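Local coordinates for Ent-copalyl diphosphate synthase (Streptomyces platensis, PDB 5BP8), which belongs to the terpene cyclase family and has a largely helical architecture, with a region related to the C-terminal domain of squalene-hopene cyclases, at residues 420-423 and 424-428; 456-459 and 460-464. One frame throughout, in Å; residues are numbered along the deposited sequence.

Interaction 1 of 2, residues 420-423 and 424-428; sequences SARA and AVDRA
Across the first turn of helix 422-435 three helical bonds from N of residue i+4 to O of residue i, V425 to A421, D426 to R422 and R427 to A423, tie 420-423 to 424-428. One turn apart on this frame, R422 and D426 form a salt bridge in which two nitrogens of the guanidinium, met side-on, share a single carboxylate oxygen. R422 NH2 lies 2.9 Å from D426 OD1, nearly in line with its C-O bond, and R422 NE reaches the same D426 OD1 at 3.0 Å from above the carboxylate plane. Both bonds are bent, and the two planes are turned 59° apart. With CG anti to the backbone N (chi1 -174°), the R422 chain runs beside its own carbonyl and then bends, which lays one guanidinium face over V425; CG1 of V425 sits 3.8 Å from R422 CZ, over the centre of the group. A water bridges S420 O and A424 N at the helix start. R422 NH2 probably also donates to T462 O, in the loop after helix 449-461. On the buried side, A421 and A424 pack against L385 of helix 370-386, while V425 meets A414 of helix 402-416.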
loop_
_atom_site.group_PDB
_atom_site.type_symbol
_atom_site.label_atom_id
_atom_site.label_comp_id
_atom_site.label_asym_id
_atom_site.label_seq_id
_atom_site.Cartn_x
_atom_site.Cartn_y
_atom_site.Cartn_z
ATOM N N SER A 420 2.439 -1.387 -32.456
ATOM C CA SER A 420 3.758 -0.802 -32.188
ATOM C C SER A 420 4.295 -1.225 -30.824
ATOM O O SER A 420 5.514 -1.212 -30.608
ATOM C CB SER A 420 3.710 0.739 -32.281
ATOM O OG SER A 420 3.011 1.314 -31.178
ATOM N N ALA A 421 3.378 -1.600 -29.914
ATOM C CA ALA A 421 3.723 -1.933 -28.531
ATOM C C ALA A 421 3.940 -3.420 -28.270
ATOM O O ALA A 421 4.324 -3.804 -27.141
ATOM C CB ALA A 421 2.651 -1.391 -27.584
ATOM N N ARG A 422 3.768 -4.252 -29.295
ATOM C CA ARG A 422 3.828 -5.715 -29.123
ATOM C C ARG A 422 5.247 -6.244 -28.802
ATOM O O ARG A 422 5.390 -7.264 -28.118
ATOM C CB ARG A 422 3.269 -6.439 -30.363
ATOM C CG ARG A 422 3.164 -7.960 -30.233
ATOM C CD ARG A 422 2.170 -8.385 -29.147
ATOM N NE ARG A 422 2.602 -9.589 -28.425
ATOM C CZ ARG A 422 1.859 -10.261 -27.539
ATOM N NH1 ARG A 422 0.610 -9.870 -27.227
ATOM N NH2 ARG A 422 2.381 -11.343 -26.959
ATOM N N ALA A 423 6.280 -5.567 -29.305
ATOM C CA ALA A 423 7.666 -5.950 -29.004
ATOM C C ALA A 423 7.923 -5.871 -27.493
ATOM O O ALA A 423 8.551 -6.755 -26.905
ATOM C CB ALA A 423 8.650 -5.049 -29.737
ATOM N N ALA A 424 7.460 -4.781 -26.900
ATOM C CA ALA A 424 7.622 -4.548 -25.470
ATOM C C ALA A 424 6.900 -5.599 -24.628
ATOM O O ALA A 424 7.412 -6.071 -23.598
ATOM C CB ALA A 424 7.126 -3.165 -25.123
ATOM N N VAL A 425 5.690 -5.943 -25.041
ATOM C CA VAL A 425 4.943 -6.986 -24.369
ATOM C C VAL A 425 5.690 -8.313 -24.408
ATOM O O VAL A 425 5.763 -9.019 -23.391
ATOM C CB VAL A 425 3.538 -7.166 -24.973
ATOM C CG1 VAL A 425 2.895 -8.429 -24.423
ATOM C CG2 VAL A 425 2.681 -5.929 -24.713
ATOM N N ASP A 426 6.260 -8.673 -25.569
ATOM C CA ASP A 426 7.013 -9.914 -25.659
ATOM C C ASP A 426 8.261 -9.884 -24.769
ATOM O O ASP A 426 8.627 -10.901 -24.209
ATOM C CB ASP A 426 7.452 -10.218 -27.102
ATOM C CG ASP A 426 6.291 -10.460 -28.037
ATOM O OD1 ASP A 426 5.198 -10.842 -27.570
ATOM O OD2 ASP A 426 6.478 -10.288 -29.266
ATOM N N ARG A 427 8.914 -8.725 -24.671
ATOM C CA ARG A 427 10.103 -8.584 -23.829
ATOM C C ARG A 427 9.729 -8.752 -22.345
ATOM O O ARG A 427 10.511 -9.287 -21.567
ATOM C CB ARG A 427 10.742 -7.211 -23.994
ATOM C CG ARG A 427 11.486 -6.982 -25.308
ATOM C CD ARG A 427 12.542 -5.915 -25.058
ATOM N NE ARG A 427 12.096 -4.554 -25.342
ATOM C CZ ARG A 427 12.402 -3.471 -24.619
ATOM N NH1 ARG A 427 13.104 -3.549 -23.472
ATOM N NH2 ARG A 427 11.946 -2.286 -25.020
ATOM N N ALA A 428 8.548 -8.266 -21.977
ATOM C CA ALA A 428 8.009 -8.484 -20.609
ATOM C C ALA A 428 7.757 -9.974 -20.324
ATOM O O ALA A 428 8.105 -10.498 -19.241
ATOM C CB ALA A 428 6.741 -7.676 -20.395
HETATM O O HOH W 1 7.326 -2.100 -28.636
#

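Interaction 2 of 2, residues 456-459 and 460-464; sequences VQLL and MRTRT
The hydroxyl of T462 bonds to the carbonyl of L458 one turn back, with T462 OG1 2.6 Å from L458 O. OG1 approaches 29° out of the carbonyl plane; chi1 of 64° sets it between the backbone N and the carbonyl carbon of T462, turned back over the helix. The same L458 O takes a second, weak bond from T462 N, so one acceptor holds both the backbone and the side chain of T462. A water adds to the grip, donating to T462 OG1 and to L459 O. Upstream, regular helical bonds run from M460 N to V456 O and from R461 N to Q457 O.

A further polar pair is looser. Q457 and R461 run alongside one another in the same direction, with amide and guanidinium nearly coplanar (16° apart). Q457 OE1 meets the guanidinium edge in its plane, 3.2 Å from R461 NH1, in a weak bond; the amide NE2 has a weak bond of its own to A510 O.

These contacts mark the C-terminus of helix 449-461, where T462 is the first residue to leave helical backbone angles and its hydroxyl returns to the carbonyl four residues back. The helix belongs to the region related to squalene-hopene cyclases, whose helices, as in that family, probably pack as hairpins.

Apolar contacts complete the turn. CD1 of L458 lies 3.8 Å from T462 CG2, the two side chains crossing at a slant. The folded chain of selenomethionine M460 brings its CE to 4.4 Å from L459 CB, while V456 CG1 is 4.3 Å from M460 CG. Beyond the pair of segments, M460 packs on V471 and A475 of helix 469-484 and on L517 of helix 504-518.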
loop_
_atom_site.group_PDB
_atom_site.type_symbol
_atom_site.label_atom_id
_atom_site.label_comp_id
_atom_site.label_asym_id
_atom_site.label_seq_id
_atom_site.Cartn_x
_atom_site.Cartn_y
_atom_site.Cartn_z
ATOM N N VAL A 456 1.381 -15.172 -13.878
ATOM C CA VAL A 456 0.494 -16.120 -14.560
ATOM C C VAL A 456 -0.501 -15.357 -15.462
ATOM O O VAL A 456 -0.696 -15.724 -16.649
ATOM C CB VAL A 456 -0.231 -17.044 -13.562
ATOM C CG1 VAL A 456 -1.380 -17.783 -14.224
ATOM C CG2 VAL A 456 0.756 -18.023 -12.950
ATOM N N GLN A 457 -1.087 -14.288 -14.928
ATOM C CA GLN A 457 -1.984 -13.432 -15.713
ATOM C C GLN A 457 -1.306 -12.838 -16.929
ATOM O O GLN A 457 -1.873 -12.881 -18.027
ATOM C CB GLN A 457 -2.519 -12.272 -14.898
ATOM C CG GLN A 457 -3.501 -12.668 -13.829
ATOM C CD GLN A 457 -4.107 -11.456 -13.154
ATOM O OE1 GLN A 457 -4.584 -10.529 -13.828
ATOM N NE2 GLN A 457 -4.105 -11.462 -11.817
ATOM N N LEU A 458 -0.108 -12.276 -16.738
ATOM C CA LEU A 458 0.657 -11.693 -17.833
ATOM C C LEU A 458 0.855 -12.714 -18.938
ATOM O O LEU A 458 0.590 -12.426 -20.116
ATOM C CB LEU A 458 2.016 -11.179 -17.350
ATOM C CG LEU A 458 2.969 -10.596 -18.400
ATOM C CD1 LEU A 458 2.279 -9.584 -19.291
ATOM C CD2 LEU A 458 4.193 -9.955 -17.752
ATOM N N LEU A 459 1.348 -13.902 -18.568
ATOM C CA LEU A 459 1.662 -14.933 -19.552
ATOM C C LEU A 459 0.422 -15.436 -20.287
ATOM O O LEU A 459 0.446 -15.580 -21.523
ATOM C CB LEU A 459 2.394 -16.103 -18.896
ATOM C CG LEU A 459 3.810 -15.818 -18.381
ATOM C CD1 LEU A 459 4.322 -17.000 -17.567
ATOM C CD2 LEU A 459 4.774 -15.509 -19.513
HETATM N N MSE A 460 -0.654 -15.684 -19.550
HETATM C CA MSE A 460 -1.892 -16.193 -20.167
HETATM C C MSE A 460 -2.577 -15.151 -21.013
HETATM O O MSE A 460 -3.005 -15.442 -22.163
HETATM C CB MSE A 460 -2.823 -16.786 -19.118
HETATM C CG MSE A 460 -2.251 -18.013 -18.425
HETATM SE SE MSE A 460 -1.974 -19.540 -19.645
HETATM C CE MSE A 460 -0.321 -19.174 -20.602
ATOM N N ARG A 461 -2.689 -13.930 -20.508
ATOM C CA ARG A 461 -3.442 -12.907 -21.234
ATOM C C ARG A 461 -2.730 -12.398 -22.493
ATOM O O ARG A 461 -3.391 -11.866 -23.400
ATOM C CB ARG A 461 -3.834 -11.755 -20.326
ATOM C CG ARG A 461 -4.900 -12.134 -19.292
ATOM C CD ARG A 461 -5.036 -11.115 -18.175
ATOM N NE ARG A 461 -5.430 -9.778 -18.616
ATOM C CZ ARG A 461 -5.548 -8.728 -17.796
ATOM N NH1 ARG A 461 -5.318 -8.840 -16.483
ATOM N NH2 ARG A 461 -5.886 -7.563 -18.283
ATOM N N THR A 462 -1.412 -12.579 -22.575
ATOM C CA THR A 462 -0.644 -12.068 -23.715
ATOM C C THR A 462 -0.195 -13.182 -24.640
ATOM O O THR A 462 0.605 -12.952 -25.537
ATOM C CB THR A 462 0.585 -11.254 -23.260
ATOM O OG1 THR A 462 1.509 -12.091 -22.553
ATOM C CG2 THR A 462 0.156 -10.081 -22.407
ATOM N N ARG A 463 -0.714 -14.385 -24.415
ATOM C CA ARG A 463 -0.345 -15.558 -25.173
ATOM C C ARG A 463 -0.941 -15.402 -26.565
ATOM O O ARG A 463 -2.010 -14.838 -26.706
ATOM C CB ARG A 463 -0.919 -16.792 -24.485
ATOM C CG ARG A 463 -0.436 -18.137 -24.993
ATOM C CD ARG A 463 -0.752 -19.213 -23.957
ATOM N NE ARG A 463 -1.092 -20.519 -24.534
ATOM C CZ ARG A 463 -2.324 -21.037 -24.613
ATOM N NH1 ARG A 463 -3.392 -20.371 -24.163
ATOM N NH2 ARG A 463 -2.493 -22.240 -25.156
ATOM N N THR A 464 -0.217 -15.862 -27.577
ATOM C CA THR A 464 -0.743 -15.889 -28.953
ATOM C C THR A 464 -0.584 -17.277 -29.539
ATOM O O THR A 464 0.117 -18.120 -28.966
ATOM C CB THR A 464 -0.033 -14.864 -29.866
ATOM O OG1 THR A 464 1.371 -15.154 -29.942
ATOM C CG2 THR A 464 -0.252 -13.453 -29.353
HETATM O O HOH W 2 2.636 -14.425 -23.006
#

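Interactions 1 and 2 occupy opposite ends of two successive helices: interaction 1 lies at the start of helix 422-435, and interaction 2 at the finish of helix 449-461. Their centres are 12 Å apart, and they meet directly, through the probable bond from R422 to the T462 carbonyl and through V425 CG1 packed on T462 CG2. Interaction 1 is partly buried, its charged pair at the more open side, whereas interaction 2 is largely buried and relies on a hydroxyl, a weak amide bond and apolar side chains. Both lean on helix 402-416, through V425 and T462 on A414, and through A428 and L458 on A410; interaction 2 also packs on helices 469-484 and 504-518, and interaction 1 on helix 370-386.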